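Local coordinates for DNA protection during starvation protein (Mycobacterium smegmatis, PDB 2YW6) that probably protects DNA from oxidative damage by using hydrogen peroxide to oxidise iron(II) and storing the product as a mineral inside a hollow shell of twelve subunits, at residues B[62-67]-B[142-147]. Numbering follows the deposited sequence.
Sequences RGYADE and AGELEK
Tyr64 reaches from one helix to the other and meets Glu144 with its hydroxyl end. Its OH lies 3.1 Å from Glu144 CG. Glu144 CB is almost as near, at 3.2 Å from the same Tyr64 OH. The hydroxyl end thus lies against the aliphatic part of the glutamate, and no hydrogen bond joins the two segments. The side chains cross at about a right angle. Ring and carboxylate planes are turned 44° apart. The glutamate chain starts toward the tyrosine, then bends at chi2 (-66°), which carries the carboxylate away from the facing helix.

Leu145 adds a looser apolar touch. Its CD1 comes to the ring edge, near the ring plane, 4.4 Å from Tyr64 CE2. The contact is narrow, with 122 Å² buried in all. The nearest CA atoms, those of Tyr64 and Leu145, are 10.5 Å apart, so side chains bridge the gap.

The Tyr64 ring also stacks with His141, one residue before segment 142-147, and Glu67 OE1 is hydrogen-bonded to His141 NE2, giving a second link between the helices. Asp66, on the same turn as Tyr64, is probably an iron ligand, in a site shared between two subunits.

Helices 47-75 and 132-155 run in roughly opposite directions here, within the four-helix bundle of the ferritin-like fold. Leu145 also packs on Tyr28 of helix 12-41 and Val116 of helix 102-127, so it touches the other two long helices. On the far side of helix 132-155, Glu146 pairs with Arg121 of helix 102-127 and with Arg71 of another subunit.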
loop_
_atom_site.group_PDB
_atom_site.type_symbol
_atom_site.label_atom_id
_atom_site.label_comp_id
_atom_site.label_asym_id
_atom_site.label_seq_id
_atom_site.Cartn_x
_atom_site.Cartn_y
_atom_site.Cartn_z
ATOM N N ARG B 62 -11.915 8.942 -19.546
ATOM C CA ARG B 62 -10.694 8.609 -20.285
ATOM C C ARG B 62 -10.590 7.089 -20.420
ATOM O O ARG B 62 -10.194 6.552 -21.465
ATOM C CB ARG B 62 -9.465 9.129 -19.535
ATOM C CG ARG B 62 -9.102 10.556 -19.864
ATOM C CD ARG B 62 -8.033 11.102 -18.912
ATOM N NE ARG B 62 -7.597 12.442 -19.313
ATOM C CZ ARG B 62 -6.756 13.205 -18.614
ATOM N NH1 ARG B 62 -6.257 12.762 -17.471
ATOM N NH2 ARG B 62 -6.417 14.421 -19.047
ATOM N N GLY B 63 -10.933 6.403 -19.333
ATOM C CA GLY B 63 -10.888 4.953 -19.318
ATOM C C GLY B 63 -11.968 4.393 -20.209
ATOM O O GLY B 63 -11.784 3.353 -20.826
ATOM N N TYR B 64 -13.103 5.076 -20.275
ATOM C CA TYR B 64 -14.182 4.600 -21.132
ATOM C C TYR B 64 -13.751 4.726 -22.599
ATOM O O TYR B 64 -14.181 3.939 -23.446
ATOM C CB TYR B 64 -15.478 5.401 -20.905
ATOM C CG TYR B 64 -16.135 5.216 -19.550
ATOM C CD1 TYR B 64 -15.786 4.158 -18.705
ATOM C CD2 TYR B 64 -17.164 6.065 -19.143
ATOM C CE1 TYR B 64 -16.444 3.954 -17.496
ATOM C CE2 TYR B 64 -17.827 5.871 -17.946
ATOM C CZ TYR B 64 -17.472 4.813 -17.123
ATOM O OH TYR B 64 -18.155 4.619 -15.933
ATOM N N ALA B 65 -12.910 5.718 -22.892
ATOM C CA ALA B 65 -12.430 5.916 -24.251
ATOM C C ALA B 65 -11.561 4.721 -24.631
ATOM O O ALA B 65 -11.636 4.213 -25.762
ATOM C CB ALA B 65 -11.628 7.206 -24.352
ATOM N N ASP B 66 -10.743 4.268 -23.684
ATOM C CA ASP B 66 -9.882 3.121 -23.940
ATOM C C ASP B 66 -10.721 1.885 -24.224
ATOM O O ASP B 66 -10.470 1.182 -25.200
ATOM C CB ASP B 66 -8.951 2.870 -22.760
ATOM C CG ASP B 66 -7.790 3.827 -22.739
ATOM O OD1 ASP B 66 -6.925 3.717 -21.844
ATOM O OD2 ASP B 66 -7.742 4.700 -23.625
ATOM N N GLU B 67 -11.710 1.632 -23.362
ATOM C CA GLU B 67 -12.628 0.493 -23.498
ATOM C C GLU B 67 -13.324 0.539 -24.862
ATOM O O GLU B 67 -13.198 -0.379 -25.671
ATOM C CB GLU B 67 -13.671 0.529 -22.369
ATOM C CG GLU B 67 -13.162 -0.042 -21.052
ATOM C CD GLU B 67 -13.876 0.489 -19.809
ATOM O OE1 GLU B 67 -15.114 0.655 -19.818
ATOM O OE2 GLU B 67 -13.179 0.726 -18.802
ATOM N N ALA B 142 -23.280 4.500 -18.800
ATOM C CA ALA B 142 -24.452 5.327 -18.600
ATOM C C ALA B 142 -24.707 5.571 -17.123
ATOM O O ALA B 142 -25.151 6.651 -16.741
ATOM C CB ALA B 142 -25.655 4.667 -19.247
ATOM N N GLY B 143 -24.423 4.569 -16.294
ATOM C CA GLY B 143 -24.621 4.717 -14.860
ATOM C C GLY B 143 -23.807 5.865 -14.281
ATOM O O GLY B 143 -24.329 6.697 -13.530
ATOM N N GLU B 144 -22.525 5.918 -14.632
ATOM C CA GLU B 144 -21.645 6.971 -14.144
ATOM C C GLU B 144 -21.924 8.297 -14.841
ATOM O O GLU B 144 -21.963 9.335 -14.189
ATOM C CB GLU B 144 -20.189 6.554 -14.324
ATOM C CG GLU B 144 -19.817 5.360 -13.462
ATOM C CD GLU B 144 -19.858 5.685 -11.974
ATOM O OE1 GLU B 144 -19.759 4.758 -11.146
ATOM O OE2 GLU B 144 -19.981 6.874 -11.631
ATOM N N LEU B 145 -22.133 8.267 -16.158
ATOM C CA LEU B 145 -22.451 9.484 -16.904
ATOM C C LEU B 145 -23.661 10.182 -16.305
ATOM O O LEU B 145 -23.668 11.396 -16.148
ATOM C CB LEU B 145 -22.761 9.166 -18.367
ATOM C CG LEU B 145 -21.628 9.138 -19.396
ATOM C CD1 LEU B 145 -20.285 9.408 -18.712
ATOM C CD2 LEU B 145 -21.640 7.795 -20.122
ATOM N N GLU B 146 -24.691 9.413 -15.977
ATOM C CA GLU B 146 -25.901 9.983 -15.400
ATOM C C GLU B 146 -25.732 10.429 -13.955
ATOM O O GLU B 146 -26.281 11.451 -13.549
ATOM C CB GLU B 146 -27.042 8.982 -15.514
ATOM C CG GLU B 146 -27.652 8.965 -16.893
ATOM C CD GLU B 146 -28.531 7.767 -17.124
ATOM O OE1 GLU B 146 -29.179 7.320 -16.151
ATOM O OE2 GLU B 146 -28.579 7.289 -18.279
ATOM N N LYS B 147 -24.982 9.658 -13.175
ATOM C CA LYS B 147 -24.743 10.033 -11.794
ATOM C C LYS B 147 -23.989 11.363 -11.779
ATOM O O LYS B 147 -24.314 12.268 -11.016
ATOM C CB LYS B 147 -23.910 8.972 -11.068
ATOM C CG LYS B 147 -23.597 9.376 -9.632
ATOM C CD LYS B 147 -22.294 8.787 -9.113
ATOM C CE LYS B 147 -22.490 7.382 -8.593
ATOM N NZ LYS B 147 -21.336 6.940 -7.753
#